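Local structure of hydrogen peroxide-inducible genes activator (Corynebacterium glutamicum, 6G1D) at residues S193-L198 with D215-G220; T239-V244 with P265-A270. The protein probably acts as a LysR-type transcription factor that senses hydrogen peroxide through redox-active cysteine chemistry and controls the expression of peroxide-inducible genes. The protein carries 1 engineered substitution. All coordinates share one frame; numbering follows the deposited sequence.

Interaction 1: residues S193-L198 with D215-G220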
ATOM      1  N   SER B 193       3.869 -28.948  25.887  1.00 54.47           N
ATOM      2  CA  SER B 193       2.430 -28.951  26.126  1.00 58.23           C
ATOM      3  C   SER B 193       1.902 -27.776  26.979  1.00 58.55           C
ATOM      4  O   SER B 193       0.734 -27.447  26.918  1.00 56.40           O
ATOM      5  CB  SER B 193       2.017 -30.283  26.764  1.00 60.28           C
ATOM      6  OG  SER B 193       2.639 -30.460  28.015  1.00 61.27           O
ATOM      7  N   ALA B 194       2.752 -27.127  27.768  1.00 51.25           N
ATOM      8  CA  ALA B 194       2.375 -25.874  28.441  1.00 47.91           C
ATOM      9  C   ALA B 194       1.880 -24.773  27.480  1.00 46.38           C
ATOM     10  O   ALA B 194       1.145 -23.874  27.874  1.00 47.68           O
ATOM     11  CB  ALA B 194       3.541 -25.364  29.245  1.00 51.13           C
ATOM     12  N   LEU B 195       2.266 -24.840  26.220  1.00 43.91           N
ATOM     13  CA  LEU B 195       1.773 -23.885  25.213  1.00 44.78           C
ATOM     14  C   LEU B 195       0.239 -23.900  25.061  1.00 47.05           C
ATOM     15  O   LEU B 195      -0.357 -22.867  24.767  1.00 47.78           O
ATOM     16  CB  LEU B 195       2.468 -24.127  23.880  1.00 43.27           C
ATOM     17  CG  LEU B 195       3.961 -23.756  23.867  1.00 41.39           C
ATOM     18  CD1 LEU B 195       4.680 -24.300  22.634  1.00 41.15           C
ATOM     19  CD2 LEU B 195       4.161 -22.245  23.961  1.00 43.54           C
ATOM     20  N   GLU B 196      -0.370 -25.028  25.364  1.00 57.40           N
ATOM     21  CA  GLU B 196      -1.808 -25.178  25.308  1.00 61.14           C
ATOM     22  C   GLU B 196      -2.489 -24.238  26.287  1.00 58.42           C
ATOM     23  O   GLU B 196      -3.576 -23.768  26.046  1.00 61.94           O
ATOM     24  CB  GLU B 196      -2.189 -26.611  25.633  1.00 64.96           C
ATOM     25  CG  GLU B 196      -3.359 -27.134  24.826  1.00 78.27           C
ATOM     26  CD  GLU B 196      -4.634 -26.363  25.070  1.00 91.73           C
ATOM     27  OE1 GLU B 196      -5.404 -26.150  24.114  1.00105.80           O
ATOM     28  OE2 GLU B 196      -4.863 -25.965  26.223  1.00 94.17           O
ATOM     29  N   ASP B 197      -1.848 -24.023  27.420  1.00 51.45           N
ATOM     30  CA  ASP B 197      -2.377 -23.193  28.479  1.00 55.73           C
ATOM     31  C   ASP B 197      -2.128 -21.703  28.305  1.00 54.78           C
ATOM     32  O   ASP B 197      -2.490 -20.933  29.203  1.00 57.23           O
ATOM     33  CB  ASP B 197      -1.771 -23.637  29.819  1.00 58.19           C
ATOM     34  CG  ASP B 197      -2.053 -25.092  30.143  1.00 60.43           C
ATOM     35  OD1 ASP B 197      -3.123 -25.624  29.745  1.00 65.52           O
ATOM     36  OD2 ASP B 197      -1.181 -25.676  30.825  1.00 70.92           O
ATOM     37  N   LEU B 198      -1.493 -21.293  27.208  1.00 50.60           N
ATOM     38  CA  LEU B 198      -1.243 -19.875  26.945  1.00 49.90           C
ATOM     39  C   LEU B 198      -2.189 -19.383  25.883  1.00 49.81           C
ATOM     40  O   LEU B 198      -2.511 -20.117  24.942  1.00 49.75           O
ATOM     41  CB  LEU B 198       0.207 -19.662  26.462  1.00 49.44           C
ATOM     42  CG  LEU B 198       1.260 -20.144  27.462  1.00 50.94           C
ATOM     43  CD1 LEU B 198       2.660 -19.971  26.931  1.00 53.50           C
ATOM     44  CD2 LEU B 198       1.122 -19.391  28.762  1.00 47.70           C
ATOM     45  N   ASP B 215       5.121 -23.591  14.632  1.00 56.04           N
ATOM     46  CA  ASP B 215       5.747 -24.922  14.483  1.00 59.52           C
ATOM     47  C   ASP B 215       6.037 -25.589  15.822  1.00 60.91           C
ATOM     48  O   ASP B 215       5.974 -26.828  15.940  1.00 59.43           O
ATOM     49  CB  ASP B 215       7.051 -24.857  13.675  1.00 63.62           C
ATOM     50  CG  ASP B 215       7.618 -26.248  13.374  1.00 77.32           C
ATOM     51  OD1 ASP B 215       8.786 -26.577  13.748  1.00 69.79           O
ATOM     52  OD2 ASP B 215       6.842 -27.035  12.792  1.00 75.43           O
ATOM     53  N   LEU B 216       6.377 -24.776  16.826  1.00 57.72           N
ATOM     54  CA  LEU B 216       6.612 -25.285  18.158  1.00 54.48           C
ATOM     55  C   LEU B 216       5.329 -25.907  18.723  1.00 54.19           C
ATOM     56  O   LEU B 216       5.364 -26.984  19.336  1.00 56.45           O
ATOM     57  CB  LEU B 216       7.088 -24.152  19.057  1.00 56.15           C
ATOM     58  CG  LEU B 216       8.012 -24.322  20.221  1.00 55.49           C
ATOM     59  CD1 LEU B 216       9.145 -25.263  19.849  1.00 58.13           C
ATOM     60  CD2 LEU B 216       8.556 -22.931  20.550  1.00 54.82           C
ATOM     61  N   CYS B 217       4.211 -25.197  18.537  1.00 48.65           N
ATOM     62  CA  CYS B 217       2.907 -25.690  18.942  1.00 49.89           C
ATOM     63  C   CYS B 217       2.543 -27.008  18.249  1.00 49.87           C
ATOM     64  O   CYS B 217       2.016 -27.902  18.904  1.00 57.01           O
ATOM     65  CB  CYS B 217       1.840 -24.636  18.707  1.00 49.17           C
ATOM     66  SG  CYS B 217       1.991 -23.201  19.785  1.00 48.81           S
ATOM     67  N   ARG B 218       2.870 -27.107  16.979  1.00 53.51           N
ATOM     68  CA  ARG B 218       2.646 -28.368  16.250  0.57 62.29           C
ATOM     69  C   ARG B 218       3.389 -29.716  16.782  1.00 65.10           C
ATOM     70  O   ARG B 218       2.975 -30.898  16.982  1.00 64.01           O
ATOM     71  CB  ARG B 218       2.940 -28.183  14.764  0.57 64.73           C
ATOM     72  CG  ARG B 218       1.880 -27.419  13.994  0.57 75.47           C
ATOM     73  CD  ARG B 218       0.997 -26.580  14.906  0.57 82.86           C
ATOM     74  NE  ARG B 218       0.296 -25.517  14.195  0.57 88.14           N
ATOM     75  CZ  ARG B 218      -0.981 -25.556  13.832  0.57 82.78           C
ATOM     76  NH1 ARG B 218      -1.723 -26.617  14.104  0.57 83.75           N
ATOM     77  NH2 ARG B 218      -1.517 -24.527  13.193  0.57 72.39           N
ATOM     78  N   ARG B 219       4.606 -29.391  17.189  1.00 65.63           N
ATOM     79  CA  ARG B 219       5.448 -30.440  17.722  1.00 74.41           C
ATOM     80  C   ARG B 219       4.718 -31.001  18.942  1.00 82.67           C
ATOM     81  O   ARG B 219       4.755 -32.197  19.214  1.00 80.60           O
ATOM     82  CB  ARG B 219       6.829 -29.912  18.069  1.00 67.88           C
ATOM     83  CG  ARG B 219       7.737 -29.857  16.860  1.00 67.09           C
ATOM     84  CD  ARG B 219       8.964 -29.020  17.130  1.00 68.57           C
ATOM     85  NE  ARG B 219       9.704 -29.520  18.274  1.00 63.80           N
ATOM     86  CZ  ARG B 219      10.580 -28.800  18.955  1.00 64.72           C
ATOM     87  NH1 ARG B 219      10.815 -27.551  18.604  1.00 58.71           N
ATOM     88  NH2 ARG B 219      11.212 -29.329  19.988  1.00 66.80           N
ATOM     89  N   GLY B 220       4.054 -30.108  19.664  1.00 95.85           N
ATOM     90  CA  GLY B 220       3.294 -30.444  20.851  1.00 99.83           C
ATOM     91  C   GLY B 220       1.843 -30.805  20.570  1.00108.43           C
ATOM     92  O   GLY B 220       1.072 -30.988  21.509  1.00115.73           O
TER
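Leu195 meets Leu216 and Cys217 through one methyl group. Its CD1 lies 4.1 Å from CG of Leu216 and also 4.1 Å from SG of Cys217. The methyl thus sits against the branch point of one side chain and the sulfur of the other. The side chains of Leu195 and Leu216 cross at about a right angle. Leu195 has CG anti to its carbonyl carbon (chi1 -69°), which sends the branched end toward helix 208-219. All three residues are buried. Leu252 of strand 251-254 touches both leucines, and Phe272 of strand 267-287 also packs on Leu195.

The 3-10 turn 193-197 therefore packs on the C-terminal end of helix 208-219, within the LysR substrate-binding domain. By comparison with other OxyR proteins, Cys217 is probably the resolving cysteine, whose partner, the peroxidatic cysteine, is replaced in this engineered variant; that disulfide therefore cannot form here. Its SG lies beside Leu195, and its side chain also touches Leu200.

The other side of the contact is loose. The side chain of Ser193 is exposed, and its CB stays 5.4 Å from O of Gly220. Gly220, where the helix gives way to loop, is partly exposed and poorly ordered. Its N bonds only weakly to O of Leu216 (3.4 Å) and O of Cys217 (3.1 Å).

Interaction 2: residues T239-V244 with P265-A270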
ATOM      1  N   THR B 239       4.794  -3.658  20.908  1.00 41.05           N
ATOM      2  CA  THR B 239       3.328  -3.650  21.033  1.00 38.17           C
ATOM      3  C   THR B 239       2.827  -4.925  21.699  1.00 37.64           C
ATOM      4  O   THR B 239       1.979  -4.864  22.567  1.00 37.54           O
ATOM      5  CB  THR B 239       2.650  -3.422  19.680  1.00 40.47           C
ATOM      6  OG1 THR B 239       3.003  -2.119  19.229  1.00 41.91           O
ATOM      7  CG2 THR B 239       1.138  -3.533  19.782  1.00 40.42           C
ATOM      8  N   VAL B 240       3.393  -6.064  21.343  1.00 34.12           N
ATOM      9  CA  VAL B 240       2.990  -7.323  21.958  1.00 33.98           C
ATOM     10  C   VAL B 240       3.262  -7.256  23.487  1.00 33.82           C
ATOM     11  O   VAL B 240       2.407  -7.666  24.267  1.00 34.41           O
ATOM     12  CB  VAL B 240       3.700  -8.534  21.314  1.00 33.23           C
ATOM     13  CG1 VAL B 240       3.443  -9.848  22.048  1.00 33.23           C
ATOM     14  CG2 VAL B 240       3.205  -8.663  19.860  1.00 33.75           C
ATOM     15  N   MET B 241       4.400  -6.704  23.895  1.00 37.92           N
ATOM     16  CA  MET B 241       4.747  -6.610  25.312  1.00 40.30           C
ATOM     17  C   MET B 241       3.728  -5.771  26.073  1.00 39.12           C
ATOM     18  O   MET B 241       3.362  -6.135  27.175  1.00 43.34           O
ATOM     19  CB  MET B 241       6.145  -6.023  25.515  1.00 38.89           C
ATOM     20  CG  MET B 241       7.293  -6.888  25.001  1.00 38.36           C
ATOM     21  SD  MET B 241       7.466  -8.555  25.668  1.00 43.14           S
ATOM     22  CE  MET B 241       6.885  -9.508  24.308  1.00 47.61           C
ATOM     23  N   GLN B 242       3.220  -4.697  25.480  1.00 36.22           N
ATOM     24  CA  GLN B 242       2.187  -3.897  26.124  1.00 36.99           C
ATOM     25  C   GLN B 242       0.896  -4.699  26.305  1.00 40.86           C
ATOM     26  O   GLN B 242       0.195  -4.559  27.316  1.00 39.64           O
ATOM     27  CB  GLN B 242       1.875  -2.601  25.355  1.00 37.61           C
ATOM     28  CG  GLN B 242       3.040  -1.728  24.901  1.00 39.12           C
ATOM     29  CD  GLN B 242       3.912  -1.215  26.075  1.00 37.28           C
ATOM     30  OE1 GLN B 242       4.220  -1.959  26.997  1.00 37.06           O
ATOM     31  NE2 GLN B 242       4.278   0.064  26.052  1.00 37.86           N
ATOM     32  N   LEU B 243       0.576  -5.530  25.325  1.00 36.75           N
ATOM     33  CA  LEU B 243      -0.628  -6.396  25.407  1.00 38.74           C
ATOM     34  C   LEU B 243      -0.436  -7.431  26.503  1.00 37.17           C
ATOM     35  O   LEU B 243      -1.376  -7.726  27.228  1.00 38.12           O
ATOM     36  CB  LEU B 243      -0.958  -7.060  24.047  1.00 37.41           C
ATOM     37  CG  LEU B 243      -1.166  -6.034  22.929  1.00 37.93           C
ATOM     38  CD1 LEU B 243      -1.360  -6.702  21.584  1.00 37.96           C
ATOM     39  CD2 LEU B 243      -2.353  -5.116  23.169  1.00 39.58           C
ATOM     40  N   VAL B 244       0.784  -7.971  26.621  1.00 36.09           N
ATOM     41  CA  VAL B 244       1.093  -8.963  27.649  1.00 36.00           C
ATOM     42  C   VAL B 244       0.981  -8.325  29.031  1.00 36.75           C
ATOM     43  O   VAL B 244       0.375  -8.922  29.933  1.00 39.02           O
ATOM     44  CB  VAL B 244       2.484  -9.598  27.450  1.00 36.07           C
ATOM     45  CG1 VAL B 244       2.849 -10.465  28.651  1.00 35.23           C
ATOM     46  CG2 VAL B 244       2.541 -10.432  26.185  1.00 35.22           C
ATOM     47  N   PRO B 265       8.084  -2.839  33.532  1.00 46.45           N
ATOM     48  CA  PRO B 265       7.289  -3.320  34.680  1.00 46.22           C
ATOM     49  C   PRO B 265       6.044  -4.089  34.218  1.00 46.95           C
ATOM     50  O   PRO B 265       5.453  -3.727  33.180  1.00 45.73           O
ATOM     51  CB  PRO B 265       6.834  -2.018  35.371  1.00 50.28           C
ATOM     52  CG  PRO B 265       7.731  -0.936  34.844  1.00 50.82           C
ATOM     53  CD  PRO B 265       8.088  -1.360  33.457  1.00 46.76           C
ATOM     54  N   GLY B 266       5.707  -5.159  34.930  1.00 38.62           N
ATOM     55  CA  GLY B 266       4.528  -5.956  34.642  1.00 39.07           C
ATOM     56  C   GLY B 266       4.725  -7.206  33.812  1.00 38.38           C
ATOM     57  O   GLY B 266       3.720  -7.873  33.476  1.00 38.86           O
ATOM     58  N   LEU B 267       5.982  -7.535  33.481  1.00 37.97           N
ATOM     59  CA  LEU B 267       6.301  -8.754  32.750  1.00 37.34           C
ATOM     60  C   LEU B 267       7.029  -9.741  33.619  1.00 37.49           C
ATOM     61  O   LEU B 267       7.741  -9.344  34.514  1.00 42.01           O
ATOM     62  CB  LEU B 267       7.164  -8.439  31.541  1.00 36.21           C
ATOM     63  CG  LEU B 267       6.509  -7.600  30.451  1.00 40.10           C
ATOM     64  CD1 LEU B 267       7.473  -7.401  29.304  1.00 42.57           C
ATOM     65  CD2 LEU B 267       5.273  -8.275  29.916  1.00 43.61           C
ATOM     66  N   ALA B 268       6.855 -11.030  33.346  1.00 36.33           N
ATOM     67  CA  ALA B 268       7.708 -12.069  33.893  1.00 36.57           C
ATOM     68  C   ALA B 268       8.067 -13.020  32.779  1.00 37.91           C
ATOM     69  O   ALA B 268       7.501 -12.926  31.690  1.00 36.71           O
ATOM     70  CB  ALA B 268       7.020 -12.800  35.016  1.00 42.55           C
ATOM     71  N   THR B 269       9.009 -13.917  33.030  1.00 36.10           N
ATOM     72  CA  THR B 269       9.476 -14.864  32.036  1.00 36.51           C
ATOM     73  C   THR B 269       9.465 -16.273  32.574  1.00 36.19           C
ATOM     74  O   THR B 269       9.455 -16.487  33.774  1.00 37.53           O
ATOM     75  CB  THR B 269      10.939 -14.547  31.598  1.00 37.60           C
ATOM     76  OG1 THR B 269      11.796 -14.535  32.743  1.00 36.38           O
ATOM     77  CG2 THR B 269      11.019 -13.205  30.860  1.00 37.94           C
ATOM     78  N   ALA B 270       9.548 -17.227  31.663  1.00 35.27           N
ATOM     79  CA  ALA B 270       9.619 -18.638  31.975  1.00 36.06           C
ATOM     80  C   ALA B 270      10.365 -19.368  30.880  1.00 35.71           C
ATOM     81  O   ALA B 270      10.449 -18.882  29.753  1.00 34.96           O
ATOM     82  CB  ALA B 270       8.221 -19.205  32.049  1.00 36.76           C
TER
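Val244 donates its backbone N to O of Val240 at 2.9 Å. This bond belongs to the helical turn from which Val244 reaches Leu267. The contact across the two segments is apolar. CD2 of Leu267 lies 3.5 Å from CG1 of Val244, a close approach, and 4.0 Å from CB of Val244. CG1 stands anti to the backbone N (chi1 172°), which places this methyl on the side facing the strand.

The other methyl of Leu267 has a different partner. CD1 lies 3.8 Å from SD of Met241, one helical turn before Val244. The Met241 chain bends at both chi2 and chi3, and its sulfur makes this contact. Leu267 thus divides its two methyls between two helix residues. Its side chain crosses each of theirs at about a right angle. The backbones stay further apart, with 7.3 Å between CA of Val244 and CA of Leu267.

Met241 and Leu267 also share Val177 of strand 164-179 as a neighbour. The same helical turns also meet the second subunit. Thr239 OG1 is held by Ser236 OG of its own chain and by Glu135 OE1 of the second subunit, and Gln242 NE2 bonds to O of Pro112 of that subunit. Gln242 OE1 takes a bond from Arg264 of its own chain.

On the strand side, Ala268 and Ala270 pair through their backbones with Thr178 and Val176 of the antiparallel strand 164-179. Here helix 237-245 lies against the mixed sheet of the regulatory domain, which belongs to the periplasmic-binding-protein-like fold of LysR-type regulators.

In the fold
Interactions 1 and 2 lie within the same LysR substrate-binding domain, with centres about 19 Å apart. Their nearest atoms are about 8 Å apart, so they do not touch. They follow one another along the chain: 193-198 with 215-220 closes before 239-244 with 265-270 opens. Strands 164-179 and 251-254 link them, since both strands pack against side chains of each contact. Strand 267-287 supplies one segment of interaction 2 and neighbours of interaction 1. Interaction 1 includes Cys217, probably the resolving cysteine of the native redox pair, whose partner is replaced in this variant. Interaction 2 includes helix 237-245, which meets the second subunit, whereas no other chain touches the segments of interaction 1.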